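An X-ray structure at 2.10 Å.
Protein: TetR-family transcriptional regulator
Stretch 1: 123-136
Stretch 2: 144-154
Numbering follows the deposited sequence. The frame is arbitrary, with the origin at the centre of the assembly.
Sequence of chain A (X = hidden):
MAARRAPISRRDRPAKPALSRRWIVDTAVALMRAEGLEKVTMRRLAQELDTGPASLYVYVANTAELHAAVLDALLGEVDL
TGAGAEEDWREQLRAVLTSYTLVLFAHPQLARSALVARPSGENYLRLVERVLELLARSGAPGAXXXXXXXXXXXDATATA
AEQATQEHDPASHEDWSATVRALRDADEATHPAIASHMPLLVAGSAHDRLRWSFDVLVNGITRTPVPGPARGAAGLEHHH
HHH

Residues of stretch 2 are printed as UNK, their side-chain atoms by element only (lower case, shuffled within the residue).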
ATOM      1  N   ASN A 123      17.556  12.160   1.909  1.00 49.69           N
ATOM      2  CA  ASN A 123      16.566  12.689   1.008  1.00 50.98           C
ATOM      3  C   ASN A 123      15.127  12.424   1.522  1.00 51.57           C
ATOM      4  O   ASN A 123      14.222  13.243   1.299  1.00 52.48           O
ATOM      5  CB  ASN A 123      16.761  12.101  -0.375  1.00 51.01           C
ATOM      6  CG  ASN A 123      18.073  12.600  -1.057  1.00 56.09           C
ATOM      7  OD1 ASN A 123      18.421  13.772  -0.946  1.00 60.02           O
ATOM      8  ND2 ASN A 123      18.741  11.725  -1.810  1.00 50.91           N
ATOM      9  N   TYR A 124      14.943  11.299   2.219  1.00 50.84           N
ATOM     10  CA  TYR A 124      13.634  10.894   2.706  1.00 50.14           C
ATOM     11  C   TYR A 124      13.361  11.707   3.943  1.00 50.05           C
ATOM     12  O   TYR A 124      12.269  12.264   4.080  1.00 48.78           O
ATOM     13  CB  TYR A 124      13.530   9.381   3.020  1.00 49.16           C
ATOM     14  CG  TYR A 124      12.082   8.916   3.324  1.00 47.26           C
ATOM     15  CD1 TYR A 124      11.137   8.832   2.310  1.00 48.60           C
ATOM     16  CD2 TYR A 124      11.687   8.570   4.596  1.00 47.49           C
ATOM     17  CE1 TYR A 124       9.796   8.400   2.563  1.00 49.64           C
ATOM     18  CE2 TYR A 124      10.350   8.130   4.868  1.00 45.54           C
ATOM     19  CZ  TYR A 124       9.418   8.061   3.829  1.00 45.97           C
ATOM     20  OH  TYR A 124       8.081   7.627   4.029  1.00 51.67           O
ATOM     21  N   LEU A 125      14.340  11.781   4.842  1.00 49.27           N
ATOM     22  CA  LEU A 125      14.242  12.688   5.986  1.00 50.54           C
ATOM     23  C   LEU A 125      13.959  14.157   5.574  1.00 50.31           C
ATOM     24  O   LEU A 125      13.257  14.865   6.289  1.00 49.68           O
ATOM     25  CB  LEU A 125      15.522  12.591   6.851  1.00 51.47           C
ATOM     26  CG  LEU A 125      15.395  11.669   8.071  1.00 54.02           C
ATOM     27  CD1 LEU A 125      14.902  10.278   7.650  1.00 57.28           C
ATOM     28  CD2 LEU A 125      16.759  11.595   8.742  1.00 56.69           C
ATOM     29  N   ARG A 126      14.492  14.593   4.432  1.00 49.96           N
ATOM     30  CA  ARG A 126      14.178  15.911   3.897  1.00 52.56           C
ATOM     31  C   ARG A 126      12.764  16.048   3.324  1.00 50.93           C
ATOM     32  O   ARG A 126      12.111  17.095   3.493  1.00 47.83           O
ATOM     33  CB  ARG A 126      15.199  16.364   2.830  1.00 52.07           C
ATOM     34  CG  ARG A 126      16.523  16.947   3.468  1.00 57.06           C
ATOM     35  CD  ARG A 126      17.485  17.456   2.368  1.00 57.72           C
ATOM     36  NE  ARG A 126      17.231  16.807   1.075  1.00 68.40           N
ATOM     37  CZ  ARG A 126      16.788  17.419  -0.031  1.00 72.50           C
ATOM     38  NH1 ARG A 126      16.546  18.739  -0.018  1.00 73.17           N
ATOM     39  NH2 ARG A 126      16.579  16.699  -1.156  1.00 71.71           N
ATOM     40  N   LEU A 127      12.340  15.032   2.564  1.00 50.77           N
ATOM     41  CA  LEU A 127      10.929  14.900   2.189  1.00 49.42           C
ATOM     42  C   LEU A 127      10.043  14.937   3.392  1.00 48.22           C
ATOM     43  O   LEU A 127       9.129  15.722   3.410  1.00 49.78           O
ATOM     44  CB  LEU A 127      10.662  13.616   1.413  1.00 50.76           C
ATOM     45  CG  LEU A 127       9.197  13.388   0.977  1.00 49.67           C
ATOM     46  CD1 LEU A 127       8.870  14.224  -0.266  1.00 48.75           C
ATOM     47  CD2 LEU A 127       9.115  11.888   0.623  1.00 46.83           C
ATOM     48  N   VAL A 128      10.278  14.115   4.399  1.00 47.78           N
ATOM     49  CA  VAL A 128       9.394  14.147   5.550  1.00 48.41           C
ATOM     50  C   VAL A 128       9.368  15.485   6.286  1.00 49.15           C
ATOM     51  O   VAL A 128       8.285  15.955   6.636  1.00 48.55           O
ATOM     52  CB  VAL A 128       9.300  12.816   6.490  1.00 49.53           C
ATOM     53  CG1 VAL A 128       9.957  11.538   5.922  1.00 48.50           C
ATOM     54  CG2 VAL A 128       9.337  13.041   8.045  1.00 47.04           C
ATOM     55  N   GLU A 129      10.551  16.108   6.466  1.00 49.24           N
ATOM     56  CA  GLU A 129      10.664  17.406   7.162  1.00 48.48           C
ATOM     57  C   GLU A 129       9.758  18.431   6.453  1.00 46.89           C
ATOM     58  O   GLU A 129       9.018  19.134   7.066  1.00 48.38           O
ATOM     59  CB  GLU A 129      12.165  17.864   7.146  1.00 49.54           C
ATOM     60  CG  GLU A 129      12.367  19.309   7.527  1.00 49.95           C
ATOM     61  CD  GLU A 129      12.210  19.488   8.993  1.00 55.31           C
ATOM     62  OE1 GLU A 129      12.196  18.432   9.672  1.00 53.23           O
ATOM     63  OE2 GLU A 129      12.075  20.674   9.472  1.00 61.70           O
ATOM     64  N   ARG A 130       9.840  18.482   5.144  1.00 46.46           N
ATOM     65  CA  ARG A 130       9.112  19.394   4.340  1.00 47.39           C
ATOM     66  C   ARG A 130       7.582  19.129   4.324  1.00 48.73           C
ATOM     67  O   ARG A 130       6.780  20.053   4.250  1.00 50.04           O
ATOM     68  CB  ARG A 130       9.631  19.236   2.915  1.00 46.71           C
ATOM     69  CG  ARG A 130       8.941  20.156   1.868  1.00 47.19           C
ATOM     70  CD  ARG A 130       9.147  21.682   2.243  1.00 48.26           C
ATOM     71  NE  ARG A 130       8.638  22.536   1.166  1.00 52.67           N
ATOM     72  CZ  ARG A 130       8.270  23.812   1.327  1.00 53.02           C
ATOM     73  NH1 ARG A 130       8.323  24.398   2.541  1.00 49.45           N
ATOM     74  NH2 ARG A 130       7.805  24.465   0.271  1.00 52.31           N
ATOM     75  N   VAL A 131       7.174  17.865   4.319  1.00 47.08           N
ATOM     76  CA  VAL A 131       5.748  17.540   4.239  1.00 47.07           C
ATOM     77  C   VAL A 131       5.198  17.954   5.541  1.00 45.65           C
ATOM     78  O   VAL A 131       4.125  18.519   5.601  1.00 46.46           O
ATOM     79  CB  VAL A 131       5.543  16.035   4.019  1.00 46.07           C
ATOM     80  CG1 VAL A 131       4.067  15.654   4.308  1.00 51.37           C
ATOM     81  CG2 VAL A 131       5.842  15.732   2.637  1.00 48.48           C
ATOM     82  N   LEU A 132       5.972  17.716   6.605  1.00 45.92           N
ATOM     83  CA  LEU A 132       5.528  18.042   7.934  1.00 47.24           C
ATOM     84  C   LEU A 132       5.357  19.579   8.132  1.00 49.60           C
ATOM     85  O   LEU A 132       4.368  20.055   8.747  1.00 48.29           O
ATOM     86  CB  LEU A 132       6.555  17.543   8.928  1.00 47.28           C
ATOM     87  CG  LEU A 132       6.568  16.147   9.497  1.00 46.62           C
ATOM     88  CD1 LEU A 132       7.883  15.889  10.283  1.00 47.92           C
ATOM     89  CD2 LEU A 132       5.437  15.974  10.436  1.00 43.70           C
ATOM     90  N   GLU A 133       6.331  20.323   7.599  1.00 49.15           N
ATOM     91  CA  GLU A 133       6.361  21.788   7.655  1.00 52.40           C
ATOM     92  C   GLU A 133       5.098  22.381   7.039  1.00 50.33           C
ATOM     93  O   GLU A 133       4.448  23.238   7.616  1.00 51.26           O
ATOM     94  CB  GLU A 133       7.563  22.253   6.806  1.00 50.57           C
ATOM     95  CG  GLU A 133       8.106  23.637   7.112  1.00 56.91           C
ATOM     96  CD  GLU A 133       9.065  24.122   6.001  1.00 58.73           C
ATOM     97  OE1 GLU A 133       8.909  25.302   5.597  1.00 70.53           O
ATOM     98  OE2 GLU A 133       9.918  23.332   5.482  1.00 60.58           O
ATOM     99  N   LEU A 134       4.833  21.964   5.813  1.00 50.55           N
ATOM    100  CA  LEU A 134       3.667  22.400   5.057  1.00 50.09           C
ATOM    101  C   LEU A 134       2.360  21.977   5.752  1.00 50.20           C
ATOM    102  O   LEU A 134       1.459  22.787   6.002  1.00 50.17           O
ATOM    103  CB  LEU A 134       3.740  21.813   3.655  1.00 48.56           C
ATOM    104  CG  LEU A 134       4.803  22.411   2.742  1.00 48.91           C
ATOM    105  CD1 LEU A 134       4.792  21.775   1.368  1.00 47.30           C
ATOM    106  CD2 LEU A 134       4.588  23.938   2.525  1.00 49.06           C
ATOM    107  N   LEU A 135       2.245  20.697   6.071  1.00 49.89           N
ATOM    108  CA  LEU A 135       1.008  20.251   6.689  1.00 48.52           C
ATOM    109  C   LEU A 135       0.712  21.007   7.966  1.00 48.23           C
ATOM    110  O   LEU A 135      -0.440  21.266   8.313  1.00 48.39           O
ATOM    111  CB  LEU A 135       1.011  18.710   6.932  1.00 48.21           C
ATOM    112  CG  LEU A 135      -0.351  18.125   7.373  1.00 48.37           C
ATOM    113  CD1 LEU A 135      -1.564  18.469   6.391  1.00 47.94           C
ATOM    114  CD2 LEU A 135      -0.246  16.638   7.677  1.00 45.53           C
ATOM    115  N   ALA A 136       1.754  21.310   8.716  1.00 49.72           N
ATOM    116  CA  ALA A 136       1.628  21.991  10.027  1.00 50.39           C
ATOM    117  C   ALA A 136       0.957  23.429   9.931  1.00 51.14           C
ATOM    118  O   ALA A 136       0.330  23.881  10.900  1.00 51.18           O
ATOM    119  CB  ALA A 136       3.026  22.092  10.699  1.00 50.94           C
ATOM    120  N   UNK A 144      -1.961  15.214  14.793  1.00 47.84           N
ATOM    121  CA  UNK A 144      -2.616  15.015  13.511  1.00 46.24           C
ATOM    122  C   UNK A 144      -1.677  15.303  12.384  1.00 46.48           C
ATOM    123  O   UNK A 144      -1.735  14.666  11.287  1.00 46.39           O
ATOM    124  o   UNK A 144      -6.334  16.700  15.807  1.00 43.39           O
ATOM    125  c   UNK A 144      -6.004  16.498  14.647  1.00 43.46           C
ATOM    126  c   UNK A 144      -4.942  15.426  14.327  1.00 45.86           C
ATOM    127  c   UNK A 144      -3.848  15.905  13.392  1.00 45.26           C
ATOM    128  n   UNK A 144      -6.554  17.123  13.626  1.00 39.10           N
ATOM    129  N   UNK A 145      -0.795  16.286  12.579  1.00 45.68           N
ATOM    130  CA  UNK A 145       0.190  16.487  11.487  1.00 44.08           C
ATOM    131  C   UNK A 145       1.250  15.356  11.435  1.00 42.66           C
ATOM    132  O   UNK A 145       1.652  14.989  10.382  1.00 41.78           O
ATOM    133  c   UNK A 145       2.134  18.128  10.932  1.00 41.00           C
ATOM    134  c   UNK A 145       0.677  17.976  11.256  1.00 45.84           C
ATOM    135  c   UNK A 145       0.007  19.036  12.172  1.00 43.88           C
ATOM    136  N   UNK A 146       1.597  14.804  12.583  1.00 40.69           N
ATOM    137  CA  UNK A 146       2.581  13.747  12.737  1.00 43.27           C
ATOM    138  C   UNK A 146       2.074  12.409  12.140  1.00 43.76           C
ATOM    139  O   UNK A 146       2.767  11.830  11.318  1.00 44.75           O
ATOM    140  c   UNK A 146       2.912  13.583  14.275  1.00 41.67           C
ATOM    141  N   UNK A 147       0.862  11.953  12.541  1.00 42.36           N
ATOM    142  CA  UNK A 147       0.237  10.764  11.960  1.00 41.32           C
ATOM    143  C   UNK A 147      -0.237  11.016  10.536  1.00 42.59           C
ATOM    144  O   UNK A 147      -0.236  10.107   9.686  1.00 41.22           O
ATOM    145  c   UNK A 147       0.835   9.854  14.735  1.00 43.46           C
ATOM    146  c   UNK A 147      -1.926   7.135  17.149  1.00 44.33           C
ATOM    147  c   UNK A 147      -1.097   8.790  15.063  1.00 41.59           C
ATOM    148  c   UNK A 147      -0.370   9.663  14.173  1.00 39.73           C
ATOM    149  c   UNK A 147      -0.274   8.528  16.180  1.00 42.10           C
ATOM    150  c   UNK A 147      -2.359   8.187  15.004  1.00 41.16           C
ATOM    151  c   UNK A 147      -0.675   7.677  17.240  1.00 44.81           C
ATOM    152  n   UNK A 147       0.914   9.177  15.982  1.00 42.40           N
ATOM    153  c   UNK A 147      -2.756   7.383  16.048  1.00 43.40           C
ATOM    154  c   UNK A 147      -0.871  10.252  12.873  1.00 42.37           C
ATOM    155  N   UNK A 148      -0.547  12.268  10.209  1.00 41.65           N
ATOM    156  CA  UNK A 148      -1.009  12.581   8.887  1.00 41.44           C
ATOM    157  C   UNK A 148       0.008  12.441   7.780  1.00 42.64           C
ATOM    158  O   UNK A 148      -0.285  11.990   6.679  1.00 43.51           O
ATOM    159  N   UNK A 149       1.221  12.897   7.994  1.00 43.59           N
ATOM    160  CA  UNK A 149       2.206  12.818   6.902  1.00 42.80           C
ATOM    161  C   UNK A 149       2.556  11.327   6.599  1.00 41.48           C
ATOM    162  O   UNK A 149       2.778  11.033   5.479  1.00 41.04           O
ATOM    163  c   UNK A 149       3.541  13.625   7.238  1.00 43.16           C
ATOM    164  c   UNK A 149       4.057  13.173   8.546  1.00 44.35           C
ATOM    165  c   UNK A 149       3.240  15.185   7.325  1.00 45.03           C
ATOM    166  N   UNK A 150       2.658  10.456   7.607  1.00 41.95           N
ATOM    167  CA  UNK A 150       2.718   8.994   7.402  1.00 44.48           C
ATOM    168  C   UNK A 150       1.604   8.485   6.468  1.00 43.08           C
ATOM    169  O   UNK A 150       1.856   7.792   5.457  1.00 42.73           O
ATOM    170  c   UNK A 150       2.602   8.325   8.775  1.00 46.78           C
ATOM    171  o   UNK A 150       4.925   8.895   9.192  1.00 60.74           O
ATOM    172  o   UNK A 150       4.128   7.059  10.184  1.00 63.21           O
ATOM    173  c   UNK A 150       3.980   8.081   9.435  1.00 56.14           C
ATOM    174  N   UNK A 151       0.362   8.912   6.730  1.00 44.47           N
ATOM    175  CA  UNK A 151      -0.789   8.536   5.903  1.00 43.52           C
ATOM    176  C   UNK A 151      -0.735   9.093   4.522  1.00 42.46           C
ATOM    177  O   UNK A 151      -1.049   8.385   3.581  1.00 40.91           O
ATOM    178  c   UNK A 151      -2.353   8.294   9.079  1.00 57.75           C
ATOM    179  c   UNK A 151      -2.126   8.961   6.574  1.00 45.84           C
ATOM    180  c   UNK A 151      -2.547   7.911   7.608  1.00 50.59           C
ATOM    181  n   UNK A 151      -0.429   7.373  10.511  1.00 43.96           N
ATOM    182  c   UNK A 151      -1.896   7.062  10.076  1.00 56.60           C
ATOM    183  N   UNK A 152      -0.370  10.376   4.366  1.00 41.93           N
ATOM    184  CA  UNK A 152      -0.177  10.947   2.993  1.00 41.60           C
ATOM    185  C   UNK A 152       0.939  10.237   2.193  1.00 43.05           C
ATOM    186  O   UNK A 152       0.852  10.027   0.980  1.00 42.31           O
ATOM    187  c   UNK A 152      -0.969  13.403   3.504  1.00 43.45           C
ATOM    188  c   UNK A 152       0.134  12.434   3.104  1.00 42.04           C
ATOM    189  c   UNK A 152      -0.348  14.687   4.023  1.00 45.20           C
ATOM    190  c   UNK A 152      -2.015  13.573   2.303  1.00 43.02           C
ATOM    191  N   UNK A 153       1.995   9.825   2.883  1.00 43.61           N
ATOM    192  CA  UNK A 153       3.087   9.130   2.186  1.00 44.29           C
ATOM    193  C   UNK A 153       2.674   7.695   1.835  1.00 43.37           C
ATOM    194  O   UNK A 153       2.898   7.233   0.699  1.00 43.09           O
ATOM    195  c   UNK A 153       5.571  10.900   1.685  1.00 41.44           C
ATOM    196  c   UNK A 153       4.394   9.156   3.043  1.00 43.26           C
ATOM    197  c   UNK A 153       5.124  10.538   3.059  1.00 44.89           C
ATOM    198  c   UNK A 153       6.264  10.624   4.073  1.00 43.95           C
ATOM    199  N   UNK A 154       2.123   6.994   2.827  1.00 42.70           N
ATOM    200  CA  UNK A 154       1.668   5.619   2.607  1.00 43.58           C
ATOM    201  C   UNK A 154       0.647   5.524   1.479  1.00 45.09           C
ATOM    202  O   UNK A 154       0.634   4.584   0.743  1.00 46.36           O
ATOM    203  o   UNK A 154       0.396   2.507   5.756  1.00 54.65           O
ATOM    204  c   UNK A 154      -0.034   2.968   4.721  1.00 48.03           C
ATOM    205  c   UNK A 154       1.059   5.028   3.856  1.00 42.93           C
ATOM    206  n   UNK A 154      -1.330   3.117   4.485  1.00 51.83           N
ATOM    207  c   UNK A 154       0.872   3.482   3.695  1.00 45.97           C
TER

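Position 144 has three side-chain carbons, the third carrying one oxygen and one nitrogen: a chain ending in a carboxamide. It points sideways; its nearest side-chain approach to stretch 1 is CB to Leu135 CD2, 6.8 Å, and its nitrogen is satisfied elsewhere in the structure. This is Gln144.

At position 145 one carbon carries two more, a fork at the beta position. It points toward stretch 1; its CB lies 3.9 Å from Leu135 CD2, and one branch packs near Leu132 and Ala136. Three carbons branched at CB make Val145, with CG2 4.1 Å from Ala136 CB.

Position 146 has a single carbon, directed away, though its CA lies 4.3 Å from Leu132 CD2. It is Ala146.

Position 147 has one carbon followed by fused five- and six-membered rings holding eight carbons and a nitrogen. The CA-to-CB bond points away from stretch 1, and the rings touch nothing there: Trp147.

Position 148 has no side-chain atoms, so it is Gly148. Its C is 4.2 Å from Leu135 CD2. An ideal CB would lie 3.2 Å from Leu135 CD2, which is tight, and 2.5 Å from Gln144 O, a clash.

Position 149 again shows one carbon carrying two, pointing toward stretch 1 and meeting Val131, Leu132 and Leu135. It is Val149: CG1 lies 3.2 Å from Val131 CG1, very close for two methyls, and CG2 lies 3.6 Å from Leu132 CD2.

Position 150 has two carbons, the second bearing two oxygens, a carboxylate without contact to stretch 1: Asp150.

Position 151 is four carbons in a row ending in nitrogen, also clear of stretch 1. It is Lys151.

Position 152 has four carbons forked at the second and points toward Leu135. It is Leu152, CD1 4.1 Å from Leu135 CD2.

Position 153 repeats that fork and reaches Tyr124, Leu127 and Val128. It is Leu153: CD2 is 3.8 Å from Leu127 CD2, and CD1 is 3.5 Å from Tyr124 OH, oblique to the ring.

Position 154 has three carbons, the third with oxygen and nitrogen, directed away: Gln154.

The rule here is shape rather than polarity. No hydrogen bond crosses between the helices, whose axes approach to 9.5 Å at 127°. Val145, Val149 and Leu153, spaced four apart, offer one apolar stripe, while charged side chains stay out of the contact. Leu135 is the knob, seated among Val145, Gly148, Val149 and Leu152; bare Gly148 leaves room beside Leu135 CD2. Together the two stretches bury 529 Å².

Stretch 2 144-154: QVAWGVDKLLQ
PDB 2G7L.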